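Local coordinates for protein glycerol kinase, putative (Plasmodium falciparum, PDB 2W40) that probably catalyses the ATP-dependent phosphorylation of glycerol to sn-glycerol 3-phosphate, as a member of the FGGY kinase family, at residues C[126-140]-C[190-204]. Sequence-based numbering, arbitrary orientation.
Sequences IQKKTGTYFNTYFSA and TLLMDINTLQWDEKM. With EDO (1,2-ethanediol), chain B; EDO (1,2-ethanediol), chain D.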
# COMPACT_ATOMS: atom_id res chain seq x y z
N ILE C 126 -36.81 -6.90 -7.13
CA ILE C 126 -35.74 -7.92 -7.34
C ILE C 126 -35.45 -8.68 -5.99
O ILE C 126 -35.31 -9.87 -5.96
CB ILE C 126 -34.48 -7.28 -7.97
CG1 ILE C 126 -34.88 -6.51 -9.28
CG2 ILE C 126 -33.36 -8.30 -8.04
CD1 ILE C 126 -35.34 -7.35 -10.33
N GLN C 127 -35.41 -7.91 -4.92
CA GLN C 127 -35.11 -8.43 -3.60
C GLN C 127 -36.20 -9.34 -3.14
O GLN C 127 -35.94 -10.43 -2.61
CB GLN C 127 -34.81 -7.31 -2.65
CG GLN C 127 -34.41 -7.85 -1.23
CD GLN C 127 -34.53 -6.81 -0.11
OE1 GLN C 127 -35.28 -5.79 -0.19
NE2 GLN C 127 -33.81 -7.09 0.98
N LYS C 128 -37.47 -8.95 -3.34
CA LYS C 128 -38.60 -9.80 -2.92
C LYS C 128 -38.56 -11.12 -3.69
O LYS C 128 -38.78 -12.17 -3.18
CB LYS C 128 -39.94 -9.12 -3.13
CG LYS C 128 -40.29 -7.94 -2.17
CD LYS C 128 -39.94 -8.24 -0.64
CE LYS C 128 -40.37 -7.08 0.29
NZ LYS C 128 -39.46 -6.84 1.49
N LYS C 129 -38.21 -11.05 -4.97
CA LYS C 129 -38.19 -12.26 -5.77
C LYS C 129 -37.07 -13.22 -5.37
O LYS C 129 -37.29 -14.40 -5.31
CB LYS C 129 -38.17 -11.86 -7.22
CG LYS C 129 -38.07 -13.02 -8.22
CD LYS C 129 -39.21 -14.03 -8.19
CE LYS C 129 -40.68 -13.51 -8.65
NZ LYS C 129 -40.63 -12.99 -10.07
N THR C 130 -35.85 -12.66 -5.26
CA THR C 130 -34.61 -13.45 -5.22
C THR C 130 -33.90 -13.46 -3.90
O THR C 130 -32.99 -14.23 -3.70
CB THR C 130 -33.59 -13.01 -6.33
OG1 THR C 130 -33.10 -11.71 -5.95
CG2 THR C 130 -34.18 -13.10 -7.74
N GLY C 131 -34.18 -12.50 -3.02
CA GLY C 131 -33.39 -12.30 -1.82
C GLY C 131 -32.23 -11.31 -1.78
O GLY C 131 -31.71 -10.97 -0.73
N THR C 132 -31.98 -10.70 -2.93
CA THR C 132 -30.90 -9.76 -3.11
C THR C 132 -31.29 -8.66 -4.12
O THR C 132 -32.15 -8.89 -4.94
CB THR C 132 -29.58 -10.49 -3.66
OG1 THR C 132 -28.45 -9.61 -3.56
CG2 THR C 132 -29.84 -11.11 -5.09
N TYR C 133 -30.59 -7.53 -3.97
CA TYR C 133 -30.55 -6.52 -5.07
C TYR C 133 -29.55 -6.98 -6.13
O TYR C 133 -28.79 -7.92 -5.90
CB TYR C 133 -30.13 -5.20 -4.51
CG TYR C 133 -30.98 -4.58 -3.43
CD1 TYR C 133 -32.31 -4.63 -3.47
CD2 TYR C 133 -30.41 -4.00 -2.35
CE1 TYR C 133 -33.11 -3.97 -2.58
CE2 TYR C 133 -31.20 -3.44 -1.36
CZ TYR C 133 -32.59 -3.41 -1.52
OH TYR C 133 -33.42 -2.82 -0.53
N PHE C 134 -29.61 -6.40 -7.34
CA PHE C 134 -28.56 -6.61 -8.34
C PHE C 134 -27.23 -6.28 -7.68
O PHE C 134 -27.07 -5.27 -6.98
CB PHE C 134 -28.75 -5.64 -9.55
CG PHE C 134 -29.97 -5.93 -10.43
CD1 PHE C 134 -30.60 -7.19 -10.48
CD2 PHE C 134 -30.51 -4.94 -11.22
CE1 PHE C 134 -31.73 -7.44 -11.33
CE2 PHE C 134 -31.65 -5.23 -12.02
CZ PHE C 134 -32.17 -6.44 -12.14
N ASN C 135 -26.23 -7.09 -8.04
CA ASN C 135 -24.88 -6.90 -7.59
C ASN C 135 -23.89 -7.57 -8.55
O ASN C 135 -24.32 -8.23 -9.47
CB ASN C 135 -24.75 -7.38 -6.13
CG ASN C 135 -25.07 -8.85 -5.97
OD1 ASN C 135 -24.61 -9.69 -6.82
ND2 ASN C 135 -25.79 -9.20 -4.86
N THR C 136 -22.62 -7.39 -8.29
CA THR C 136 -21.57 -7.96 -9.12
C THR C 136 -21.20 -9.38 -8.73
O THR C 136 -20.32 -10.00 -9.38
CB THR C 136 -20.28 -7.13 -9.14
OG1 THR C 136 -19.80 -7.12 -7.81
CG2 THR C 136 -20.54 -5.67 -9.59
N TYR C 137 -21.85 -9.85 -7.66
CA TYR C 137 -21.42 -11.01 -6.81
C TYR C 137 -22.12 -12.31 -7.31
O TYR C 137 -21.45 -13.36 -7.51
CB TYR C 137 -21.82 -10.65 -5.38
CG TYR C 137 -21.63 -11.71 -4.31
CD1 TYR C 137 -20.58 -12.65 -4.37
CD2 TYR C 137 -22.40 -11.66 -3.21
CE1 TYR C 137 -20.42 -13.60 -3.29
CE2 TYR C 137 -22.27 -12.60 -2.21
CZ TYR C 137 -21.25 -13.52 -2.22
OH TYR C 137 -21.16 -14.42 -1.15
N PHE C 138 -23.47 -12.26 -7.43
CA PHE C 138 -24.29 -13.39 -7.92
C PHE C 138 -24.03 -13.79 -9.34
O PHE C 138 -23.37 -13.08 -10.03
CB PHE C 138 -25.72 -13.17 -7.58
CG PHE C 138 -26.08 -13.47 -6.12
CD1 PHE C 138 -25.14 -13.44 -5.10
CD2 PHE C 138 -27.37 -13.87 -5.82
CE1 PHE C 138 -25.51 -13.77 -3.78
CE2 PHE C 138 -27.76 -14.18 -4.50
CZ PHE C 138 -26.82 -14.07 -3.49
N SER C 139 -24.50 -14.95 -9.77
CA SER C 139 -24.09 -15.49 -11.08
C SER C 139 -24.67 -14.69 -12.25
O SER C 139 -24.03 -14.63 -13.33
CB SER C 139 -24.56 -16.94 -11.24
OG SER C 139 -24.08 -17.74 -10.20
N ALA C 140 -25.88 -14.15 -12.05
CA ALA C 140 -26.73 -13.71 -13.21
C ALA C 140 -26.00 -12.68 -14.11
O ALA C 140 -26.04 -12.81 -15.33
CB ALA C 140 -28.03 -13.10 -12.76
N THR C 190 -27.78 -17.40 -7.53
CA THR C 190 -27.69 -17.15 -8.99
C THR C 190 -28.38 -15.83 -9.46
O THR C 190 -28.04 -15.34 -10.59
CB THR C 190 -28.35 -18.34 -9.77
OG1 THR C 190 -29.75 -18.37 -9.48
CG2 THR C 190 -27.64 -19.71 -9.60
N LEU C 191 -29.34 -15.33 -8.66
CA LEU C 191 -30.19 -14.18 -9.00
C LEU C 191 -31.31 -14.61 -9.99
O LEU C 191 -31.98 -13.77 -10.57
CB LEU C 191 -29.41 -12.98 -9.50
CG LEU C 191 -29.35 -11.74 -8.63
CD1 LEU C 191 -28.26 -10.68 -9.08
CD2 LEU C 191 -30.67 -11.18 -8.60
N LEU C 192 -31.42 -15.96 -10.21
CA LEU C 192 -32.40 -16.55 -11.13
C LEU C 192 -33.53 -17.35 -10.45
O LEU C 192 -34.47 -17.76 -11.15
CB LEU C 192 -31.77 -17.43 -12.19
CG LEU C 192 -30.65 -16.79 -12.95
CD1 LEU C 192 -30.03 -17.90 -13.81
CD2 LEU C 192 -31.16 -15.58 -13.75
N MET C 193 -33.38 -17.66 -9.13
CA MET C 193 -34.35 -18.49 -8.47
C MET C 193 -35.32 -17.60 -7.67
O MET C 193 -34.87 -16.66 -7.02
CB MET C 193 -33.64 -19.41 -7.50
CG MET C 193 -34.55 -20.51 -6.97
SD MET C 193 -33.83 -21.48 -5.61
CE MET C 193 -34.09 -20.35 -4.19
N ASP C 194 -36.58 -17.99 -7.63
CA ASP C 194 -37.61 -17.42 -6.76
C ASP C 194 -37.33 -17.94 -5.34
O ASP C 194 -37.36 -19.17 -5.10
CB ASP C 194 -38.98 -17.83 -7.22
CG ASP C 194 -40.10 -17.13 -6.38
OD1 ASP C 194 -40.03 -17.09 -5.13
OD2 ASP C 194 -41.10 -16.67 -7.01
N ILE C 195 -36.92 -17.03 -4.46
CA ILE C 195 -36.51 -17.42 -3.08
C ILE C 195 -37.59 -18.08 -2.21
O ILE C 195 -37.28 -18.79 -1.26
CB ILE C 195 -35.93 -16.17 -2.36
CG1 ILE C 195 -35.09 -16.50 -1.10
CG2 ILE C 195 -36.95 -15.16 -1.94
CD1 ILE C 195 -33.94 -17.41 -1.37
N ASN C 196 -38.87 -17.78 -2.53
CA ASN C 196 -40.05 -18.34 -1.85
C ASN C 196 -40.50 -19.67 -2.47
O ASN C 196 -40.79 -20.62 -1.75
CB ASN C 196 -41.19 -17.35 -1.81
CG ASN C 196 -40.94 -16.26 -0.86
OD1 ASN C 196 -40.99 -16.49 0.37
ND2 ASN C 196 -40.60 -15.08 -1.37
N THR C 197 -40.53 -19.77 -3.80
CA THR C 197 -41.05 -20.97 -4.43
C THR C 197 -39.96 -22.05 -4.75
O THR C 197 -40.30 -23.21 -5.10
CB THR C 197 -41.76 -20.67 -5.71
OG1 THR C 197 -40.78 -20.29 -6.69
CG2 THR C 197 -42.81 -19.59 -5.55
N LEU C 198 -38.67 -21.64 -4.71
CA LEU C 198 -37.59 -22.53 -4.95
C LEU C 198 -37.54 -23.04 -6.37
O LEU C 198 -37.00 -24.13 -6.65
CB LEU C 198 -37.53 -23.68 -3.97
CG LEU C 198 -37.56 -23.29 -2.47
CD1 LEU C 198 -37.47 -24.53 -1.56
CD2 LEU C 198 -36.63 -22.23 -2.05
N GLN C 199 -38.10 -22.24 -7.29
CA GLN C 199 -38.01 -22.55 -8.71
C GLN C 199 -37.30 -21.50 -9.53
O GLN C 199 -37.27 -20.36 -9.17
CB GLN C 199 -39.43 -22.60 -9.24
CG GLN C 199 -40.43 -23.55 -8.50
CD GLN C 199 -40.11 -24.99 -8.68
OE1 GLN C 199 -39.43 -25.39 -9.65
NE2 GLN C 199 -40.57 -25.83 -7.74
N TRP C 200 -36.69 -21.89 -10.62
CA TRP C 200 -36.14 -20.92 -11.59
C TRP C 200 -37.26 -19.99 -11.99
O TRP C 200 -38.40 -20.46 -12.26
CB TRP C 200 -35.58 -21.62 -12.79
CG TRP C 200 -34.46 -22.59 -12.54
CD1 TRP C 200 -34.46 -23.89 -12.83
CD2 TRP C 200 -33.21 -22.32 -11.90
NE1 TRP C 200 -33.28 -24.50 -12.48
CE2 TRP C 200 -32.46 -23.55 -11.93
CE3 TRP C 200 -32.59 -21.16 -11.39
CZ2 TRP C 200 -31.17 -23.66 -11.40
CZ3 TRP C 200 -31.31 -21.27 -10.85
CH2 TRP C 200 -30.58 -22.53 -10.91
N ASP C 201 -36.96 -18.70 -12.02
CA ASP C 201 -37.98 -17.66 -12.29
C ASP C 201 -37.87 -17.17 -13.74
O ASP C 201 -36.81 -16.65 -14.18
CB ASP C 201 -37.77 -16.51 -11.35
CG ASP C 201 -38.91 -15.50 -11.46
OD1 ASP C 201 -40.07 -15.84 -11.15
OD2 ASP C 201 -38.58 -14.40 -11.98
N GLU C 202 -38.99 -17.28 -14.45
CA GLU C 202 -39.03 -16.89 -15.85
C GLU C 202 -38.69 -15.42 -16.09
O GLU C 202 -37.93 -15.07 -16.98
CB GLU C 202 -40.39 -17.27 -16.51
CG GLU C 202 -40.35 -17.11 -18.02
CD GLU C 202 -41.66 -17.48 -18.71
OE1 GLU C 202 -42.48 -18.22 -18.10
OE2 GLU C 202 -41.83 -16.99 -19.87
N LYS C 203 -39.21 -14.55 -15.20
CA LYS C 203 -38.98 -13.14 -15.31
C LYS C 203 -37.50 -12.79 -15.12
O LYS C 203 -36.88 -12.03 -15.86
CB LYS C 203 -39.85 -12.39 -14.30
CG LYS C 203 -41.36 -12.35 -14.54
CD LYS C 203 -42.12 -11.30 -13.67
CE LYS C 203 -43.62 -11.63 -13.70
NZ LYS C 203 -43.85 -13.03 -13.16
N MET C 204 -36.86 -13.36 -14.08
CA MET C 204 -35.46 -13.13 -13.92
C MET C 204 -34.65 -13.64 -15.13
O MET C 204 -33.66 -13.02 -15.55
CB MET C 204 -34.95 -13.83 -12.66
CG MET C 204 -35.54 -13.33 -11.32
SD MET C 204 -35.55 -11.53 -11.11
CE MET C 204 -33.86 -11.05 -11.50
C1 EDO B . -30.22 -6.86 0.07
O1 EDO B . -30.36 -6.24 1.37
C2 EDO B . -28.81 -6.79 -0.45
O2 EDO B . -28.73 -7.37 -1.68
C1 EDO D . -38.41 -9.33 -11.57
O1 EDO D . -39.44 -8.35 -11.76
C2 EDO D . -38.64 -9.72 -10.14
O2 EDO D . -39.94 -10.34 -10.00
O HOH W 1 -40.27 -14.68 -4.11
O HOH W 2 -32.85 -16.70 -4.96
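L191 plugs the hollow of the curved 126-140 segment, and its two methyl branches divide the work. L191 CD2 sits 3.6 Å from T132 CG2 and equally close to T130 OG1, with I126 CG2 just beyond it; CD1 lies instead against F138 CB and the backbone at F134. L191 CB meets A140 CB at 3.5 Å, so the leucine is gripped along its whole length. The hydroxyl of T130, held between its own backbone N and carbonyl carbon (chi1 70°), bonds back to I126 O in the preceding helical turn, which leaves CG2 to face the 190-204 segment and touch M204 CG. M204 folds over so that CE reaches the edge of the F134 ring, near its plane, and also I126 CD1. A backbone hydrogen bond runs from I195 N to K129 O, 2.8 Å. Beside it a water joins T130 O to M193 O, and a second water connects K128 O with D194 OD1 and N196 ND2, the last also hydrogen-bonded to Y284 OH.

The packing gives way to solvent around K129. Bent at three successive torsions, its chain crosses D194 and curls back until K129 NZ lies 3.1 Å from D201 OD1, a salt bridge with weak hydrogen bonds to both carboxylate oxygens. D201 OD2 also accepts from M204 N as the N-cap of helix 202-207, so one carboxylate serves both the lysine and the helix start. A 1,2-ethanediol takes a further bond from NZ, and the exposed K203 brings a like charge nearby.

The contact thus joins the ends of helices 123-130 and 202-207 in the N-terminal FGGY region. Helix 111-118 packs on F134, while strand 290-295, from the C-terminal FGGY region, touches T132, F138 and I195, bringing the kinase's other half against it.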